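Local coordinates for protein bifunctional pinoresinol-lariciresinol reductase 1 (PDB 1QYD) that catalyses the NADPH-dependent, enantioselective reduction of pinoresinol to lariciresinol and on to secoisolariciresinol in lignan biosynthesis, at residues A169-H174 against L183-G188; Y219-M224 against D280-E285. All coordinates share one frame; numbering follows the deposited sequence.

Interaction 1: residues A169-H174 against L183-G188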
loop_
_atom_site.group_PDB
_atom_site.type_symbol
_atom_site.label_atom_id
_atom_site.label_comp_id
_atom_site.label_asym_id
_atom_site.label_seq_id
_atom_site.Cartn_x
_atom_site.Cartn_y
_atom_site.Cartn_z
ATOM N N ALA A 169 -16.310 20.250 -7.868
ATOM C CA ALA A 169 -14.958 19.713 -7.918
ATOM C C ALA A 169 -13.895 20.456 -7.102
ATOM O O ALA A 169 -12.702 20.497 -7.441
ATOM C CB ALA A 169 -14.529 19.623 -9.378
ATOM N N GLN A 170 -14.301 20.980 -5.930
ATOM C CA GLN A 170 -13.388 21.802 -5.160
ATOM C C GLN A 170 -12.543 21.147 -4.103
ATOM O O GLN A 170 -12.962 20.322 -3.287
ATOM C CB GLN A 170 -14.168 22.937 -4.549
ATOM C CG GLN A 170 -13.837 24.180 -5.390
ATOM C CD GLN A 170 -14.888 24.644 -6.383
ATOM O OE1 GLN A 170 -14.687 24.748 -7.587
ATOM N NE2 GLN A 170 -16.052 24.995 -5.885
ATOM N N LEU A 171 -11.304 21.625 -4.191
ATOM C CA LEU A 171 -10.133 21.221 -3.421
ATOM C C LEU A 171 -10.288 21.179 -1.920
ATOM O O LEU A 171 -9.306 20.875 -1.230
ATOM C CB LEU A 171 -8.911 22.158 -3.678
ATOM C CG LEU A 171 -8.236 22.456 -5.023
ATOM C CD1 LEU A 171 -6.973 23.250 -4.793
ATOM C CD2 LEU A 171 -7.844 21.175 -5.710
ATOM N N ASP A 172 -11.483 21.549 -1.430
ATOM C CA ASP A 172 -11.753 21.671 -0.004
ATOM C C ASP A 172 -12.516 20.518 0.615
ATOM O O ASP A 172 -12.545 20.366 1.844
ATOM C CB ASP A 172 -12.508 23.000 0.291
ATOM C CG ASP A 172 -13.850 23.279 -0.362
ATOM O OD1 ASP A 172 -14.446 22.424 -1.005
ATOM O OD2 ASP A 172 -14.319 24.395 -0.220
ATOM N N GLY A 173 -13.127 19.716 -0.260
ATOM C CA GLY A 173 -13.796 18.514 0.180
ATOM C C GLY A 173 -15.212 18.729 0.641
ATOM O O GLY A 173 -15.836 17.760 1.049
ATOM N N HIS A 174 -15.771 19.939 0.598
ATOM C CA HIS A 174 -17.155 20.156 0.979
ATOM C C HIS A 174 -17.989 19.458 -0.080
ATOM O O HIS A 174 -17.602 19.467 -1.233
ATOM C CB HIS A 174 -17.488 21.676 1.014
ATOM C CG HIS A 174 -16.636 22.572 1.930
ATOM N ND1 HIS A 174 -15.409 22.372 2.442
ATOM C CD2 HIS A 174 -17.032 23.829 2.343
ATOM C CE1 HIS A 174 -15.063 23.444 3.126
ATOM N NE2 HIS A 174 -16.043 24.318 3.061
ATOM N N LEU A 183 -12.929 27.513 -7.684
ATOM C CA LEU A 183 -11.607 27.391 -8.273
ATOM C C LEU A 183 -11.788 26.584 -9.566
ATOM O O LEU A 183 -12.478 25.557 -9.541
ATOM C CB LEU A 183 -10.704 26.684 -7.258
ATOM C CG LEU A 183 -9.155 26.860 -7.238
ATOM C CD1 LEU A 183 -8.696 27.256 -5.826
ATOM C CD2 LEU A 183 -8.446 25.549 -7.557
ATOM N N ILE A 184 -11.297 27.077 -10.732
ATOM C CA ILE A 184 -11.367 26.317 -11.988
ATOM C C ILE A 184 -9.968 25.875 -12.413
ATOM O O ILE A 184 -8.939 26.495 -12.166
ATOM C CB ILE A 184 -12.029 27.137 -13.165
ATOM C CG1 ILE A 184 -13.474 27.506 -12.864
ATOM C CG2 ILE A 184 -12.073 26.273 -14.420
ATOM C CD1 ILE A 184 -14.317 27.936 -14.088
ATOM N N TYR A 185 -9.920 24.715 -13.043
ATOM C CA TYR A 185 -8.661 24.132 -13.406
ATOM C C TYR A 185 -8.368 24.487 -14.845
ATOM O O TYR A 185 -8.904 23.965 -15.822
ATOM C CB TYR A 185 -8.772 22.623 -13.142
ATOM C CG TYR A 185 -9.141 22.395 -11.670
ATOM C CD1 TYR A 185 -10.416 21.913 -11.337
ATOM C CD2 TYR A 185 -8.238 22.747 -10.658
ATOM C CE1 TYR A 185 -10.801 21.810 -10.002
ATOM C CE2 TYR A 185 -8.605 22.630 -9.329
ATOM C CZ TYR A 185 -9.886 22.177 -9.014
ATOM O OH TYR A 185 -10.294 22.181 -7.695
ATOM N N GLY A 186 -7.553 25.528 -14.893
ATOM C CA GLY A 186 -7.015 26.038 -16.137
ATOM C C GLY A 186 -7.997 26.902 -16.880
ATOM O O GLY A 186 -8.170 28.100 -16.633
ATOM N N ASP A 187 -8.596 26.203 -17.830
ATOM C CA ASP A 187 -9.601 26.763 -18.704
ATOM C C ASP A 187 -10.967 26.347 -18.218
ATOM O O ASP A 187 -11.883 27.155 -18.140
ATOM C CB ASP A 187 -9.358 26.262 -20.148
ATOM C CG ASP A 187 -9.120 24.756 -20.390
ATOM O OD1 ASP A 187 -9.100 24.368 -21.557
ATOM O OD2 ASP A 187 -8.939 23.967 -19.453
ATOM N N GLY A 188 -11.069 25.069 -17.849
ATOM C CA GLY A 188 -12.321 24.455 -17.461
ATOM C C GLY A 188 -13.133 24.124 -18.696
ATOM O O GLY A 188 -14.352 24.173 -18.650
#
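Tyr185 reaches across to the backbone of Ala169, its hydroxyl giving a hydrogen bond to the carbonyl: OH of Tyr185 and O of Ala169 lie 2.9 Å apart. The acceptor sits at the edge of the ring, near its plane, and the donor is tilted 22° from the carbonyl plane. The first torsion sets CG of Tyr185 beside its backbone N (chi1 -57°), and from there the long, rigid phenol spans two loops whose backbones stay apart. Leu171 meets the same end of the ring, its CD2 4.0 Å from CE2 of Tyr185. The other branch, CD1, packs against CD2 of Leu183 at 3.9 Å, the two leucines crossing obliquely, and the methyl CB of Ala169 lies beside CE1 of Tyr185, 4.4 Å from it. A phenylalanine in place of Tyr185 would keep the ring but would probably leave the Ala169 carbonyl without this donor and the two loops less firmly tied.

Gln170 adds a weaker polar link. Its OE1 accepts a bond from N of Leu183 at 3.3 Å, weak because the N-H...O angle is only 122°; O of Leu183, a second acceptor, lies close to the same OE1 without a bond.

Both segments lie in loops of the NmrA-type reductase, before and after strand 181-182, and each contains a beta turn. The turn from Gln170 to Gly173 is type I, closed by the bond from Gly173 N to Gln170 O, and Asp172 forms an Asx turn by accepting from His174 N. The turn from Tyr185 to Gly188 is type II'; Gly186 has a positive phi, which glycine adopts easily.

Farther out, Gln229 receives the N-H of Tyr185 through its OE1 and so fixes the backbone that carries the phenol. Leu171 also rests on Leu272 and Tyr273 of helix 272-275.

Interaction 2: residues Y219-M224 against D280-E285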
loop_
_atom_site.group_PDB
_atom_site.type_symbol
_atom_site.label_atom_id
_atom_site.label_comp_id
_atom_site.label_asym_id
_atom_site.label_seq_id
_atom_site.Cartn_x
_atom_site.Cartn_y
_atom_site.Cartn_z
ATOM N N TYR A 219 -17.999 1.452 -20.722
ATOM C CA TYR A 219 -17.911 2.874 -20.402
ATOM C C TYR A 219 -19.316 3.455 -20.247
ATOM O O TYR A 219 -20.237 3.101 -20.980
ATOM C CB TYR A 219 -17.186 3.628 -21.516
ATOM C CG TYR A 219 -15.721 3.259 -21.746
ATOM C CD1 TYR A 219 -14.760 3.588 -20.796
ATOM C CD2 TYR A 219 -15.321 2.598 -22.911
ATOM C CE1 TYR A 219 -13.417 3.260 -21.015
ATOM C CE2 TYR A 219 -13.986 2.268 -23.131
ATOM C CZ TYR A 219 -13.038 2.602 -22.182
ATOM O OH TYR A 219 -11.708 2.293 -22.394
ATOM N N ILE A 220 -19.577 4.287 -19.244
ATOM C CA ILE A 220 -20.856 4.977 -19.183
ATOM C C ILE A 220 -20.376 6.374 -19.569
ATOM O O ILE A 220 -19.478 6.973 -18.946
ATOM C CB ILE A 220 -21.446 4.960 -17.773
ATOM C CG1 ILE A 220 -21.453 3.578 -17.125
ATOM C CG2 ILE A 220 -22.877 5.436 -17.938
ATOM C CD1 ILE A 220 -22.275 3.402 -15.836
ATOM N N ARG A 221 -20.920 6.800 -20.727
ATOM C CA ARG A 221 -20.562 8.078 -21.344
ATOM C C ARG A 221 -21.805 8.829 -21.732
ATOM O O ARG A 221 -21.964 9.077 -22.930
ATOM C CB ARG A 221 -19.698 7.859 -22.613
ATOM C CG ARG A 221 -18.225 7.854 -22.325
ATOM C CD ARG A 221 -17.381 7.737 -23.564
ATOM N NE ARG A 221 -15.989 7.877 -23.149
ATOM C CZ ARG A 221 -14.948 7.755 -23.983
ATOM N NH1 ARG A 221 -15.064 7.485 -25.289
ATOM N NH2 ARG A 221 -13.743 7.954 -23.482
ATOM N N PRO A 222 -22.749 9.194 -20.832
ATOM C CA PRO A 222 -24.123 9.512 -21.199
ATOM C C PRO A 222 -23.995 10.808 -21.936
ATOM O O PRO A 222 -23.325 11.718 -21.450
ATOM C CB PRO A 222 -24.885 9.668 -19.955
ATOM C CG PRO A 222 -23.965 9.088 -18.931
ATOM C CD PRO A 222 -22.565 9.436 -19.416
ATOM N N PRO A 223 -24.520 10.859 -23.165
ATOM C CA PRO A 223 -24.227 11.928 -24.128
ATOM C C PRO A 223 -24.318 13.341 -23.521
ATOM O O PRO A 223 -23.355 14.120 -23.535
ATOM C CB PRO A 223 -25.227 11.646 -25.221
ATOM C CG PRO A 223 -25.522 10.153 -25.123
ATOM C CD PRO A 223 -25.560 9.940 -23.643
ATOM N N MET A 224 -25.469 13.572 -22.865
ATOM C CA MET A 224 -25.811 14.840 -22.226
ATOM C C MET A 224 -24.886 15.328 -21.110
ATOM O O MET A 224 -24.726 16.544 -20.904
ATOM C CB MET A 224 -27.230 14.769 -21.656
ATOM C CG MET A 224 -28.268 14.880 -22.760
ATOM S SD MET A 224 -29.974 15.172 -22.209
ATOM C CE MET A 224 -29.839 16.896 -21.810
ATOM N N ASP A 280 -8.292 12.501 -19.053
ATOM C CA ASP A 280 -8.555 11.062 -19.149
ATOM C C ASP A 280 -9.992 10.539 -18.992
ATOM O O ASP A 280 -10.186 9.354 -18.699
ATOM C CB ASP A 280 -7.675 10.331 -18.140
ATOM C CG ASP A 280 -6.193 10.520 -18.369
ATOM O OD1 ASP A 280 -5.451 10.625 -17.386
ATOM O OD2 ASP A 280 -5.792 10.539 -19.531
ATOM N N LEU A 281 -11.043 11.331 -19.194
ATOM C CA LEU A 281 -12.377 10.774 -19.126
ATOM C C LEU A 281 -13.019 10.549 -20.492
ATOM O O LEU A 281 -13.742 9.574 -20.729
ATOM C CB LEU A 281 -13.236 11.700 -18.247
ATOM C CG LEU A 281 -13.275 11.261 -16.767
ATOM C CD1 LEU A 281 -12.016 11.650 -16.075
ATOM C CD2 LEU A 281 -14.350 11.959 -16.017
ATOM N N TYR A 282 -12.710 11.479 -21.391
ATOM C CA TYR A 282 -13.212 11.509 -22.747
ATOM C C TYR A 282 -12.112 11.662 -23.791
ATOM O O TYR A 282 -12.421 11.566 -24.974
ATOM C CB TYR A 282 -14.191 12.659 -22.924
ATOM C CG TYR A 282 -15.252 12.282 -23.943
ATOM C CD1 TYR A 282 -16.329 11.514 -23.524
ATOM C CD2 TYR A 282 -15.144 12.607 -25.297
ATOM C CE1 TYR A 282 -17.281 11.058 -24.436
ATOM C CE2 TYR A 282 -16.092 12.152 -26.222
ATOM C CZ TYR A 282 -17.160 11.372 -25.785
ATOM O OH TYR A 282 -18.090 10.867 -26.678
ATOM N N ASN A 283 -10.826 11.863 -23.464
ATOM C CA ASN A 283 -9.762 12.025 -24.446
ATOM C C ASN A 283 -9.353 10.758 -25.211
ATOM O O ASN A 283 -8.181 10.596 -25.593
ATOM C CB ASN A 283 -8.517 12.616 -23.754
ATOM C CG ASN A 283 -7.644 11.709 -22.864
ATOM O OD1 ASN A 283 -8.048 10.633 -22.420
ATOM N ND2 ASN A 283 -6.405 12.090 -22.557
ATOM N N PHE A 284 -10.277 9.813 -25.463
ATOM C CA PHE A 284 -9.928 8.600 -26.195
ATOM C C PHE A 284 -11.134 7.888 -26.775
ATOM O O PHE A 284 -12.308 8.047 -26.428
ATOM C CB PHE A 284 -9.147 7.601 -25.286
ATOM C CG PHE A 284 -9.935 7.206 -24.056
ATOM C CD1 PHE A 284 -9.750 7.928 -22.887
ATOM C CD2 PHE A 284 -10.887 6.194 -24.128
ATOM C CE1 PHE A 284 -10.540 7.638 -21.781
ATOM C CE2 PHE A 284 -11.667 5.910 -23.025
ATOM C CZ PHE A 284 -11.503 6.630 -21.845
ATOM N N GLU A 285 -10.669 6.972 -27.606
ATOM C CA GLU A 285 -11.458 6.078 -28.410
ATOM C C GLU A 285 -12.175 5.036 -27.623
ATOM O O GLU A 285 -11.721 4.685 -26.534
ATOM C CB GLU A 285 -10.533 5.401 -29.428
ATOM C CG GLU A 285 -9.063 5.120 -29.006
ATOM C CD GLU A 285 -8.805 4.149 -27.855
ATOM O OE1 GLU A 285 -7.817 4.321 -27.132
ATOM O OE2 GLU A 285 -9.580 3.204 -27.692
#
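Arg221 and Tyr282 mark the closest backbone approach, with CA atoms 8.2 Å apart; 219-224 starts on the last residue of strand 217-219 and runs into a 3-10 segment, while 280-285 is an irregular loop, so side chains must bridge them. Arg221 is long enough to do so, its chain extended from CG to NE (chi2 -176°, chi3 175°). Its NH1 and NH2 both bond O of Phe284, NH1 at 3.0 Å and nearly along the C=O axis, while NH2 also reaches O of Leu281 at 3.2 Å. Three N-H bonds from NH1 and NH2 thus end on two backbone carbonyls.

Aromatic rings suit the places around this charge. CZ of Arg221 makes a cation-pi contact over the face of Tyr282, 4.4 Å from the ring centroid, and an off-centre one with Phe284. Tyr219 meets Phe284 tip to tip, its CZ 3.7 Å from CE2 of Phe284.

Outside the pair, Arg221 N bonds Glu292, and Ile193 packs on both Arg221 and Tyr282. This is an arginine flanked by two aromatic rings and bonded to loop carbonyls, within a Rossmann-type NmrA reductase; Tyr219 lies near the inferred NADP(+)-binding Arg142, and Leu281 near the inferred substrate-binding His271.

In the fold
Both contacts are partly buried and join mostly loop segments, but interaction 2 lies nearer the middle of the chain, its centre about 14 Å from the chain's centre against 20 Å for that of interaction 1. They share no residues: their centres are about 20 Å apart and their nearest atoms about 10 Å. Interaction 1 ties segments close in sequence around a short strand, through neutral hydrogen bonds and apolar packing, with one phenol ring. Interaction 2 joins parts over fifty residues apart and rests on a charged group among carbonyls and pi faces. Helix 272-275 borders both, touching Leu171 in the first and Asp280 and Leu281 in the second, and each contact has a side chain within about 10 Å of that of His271.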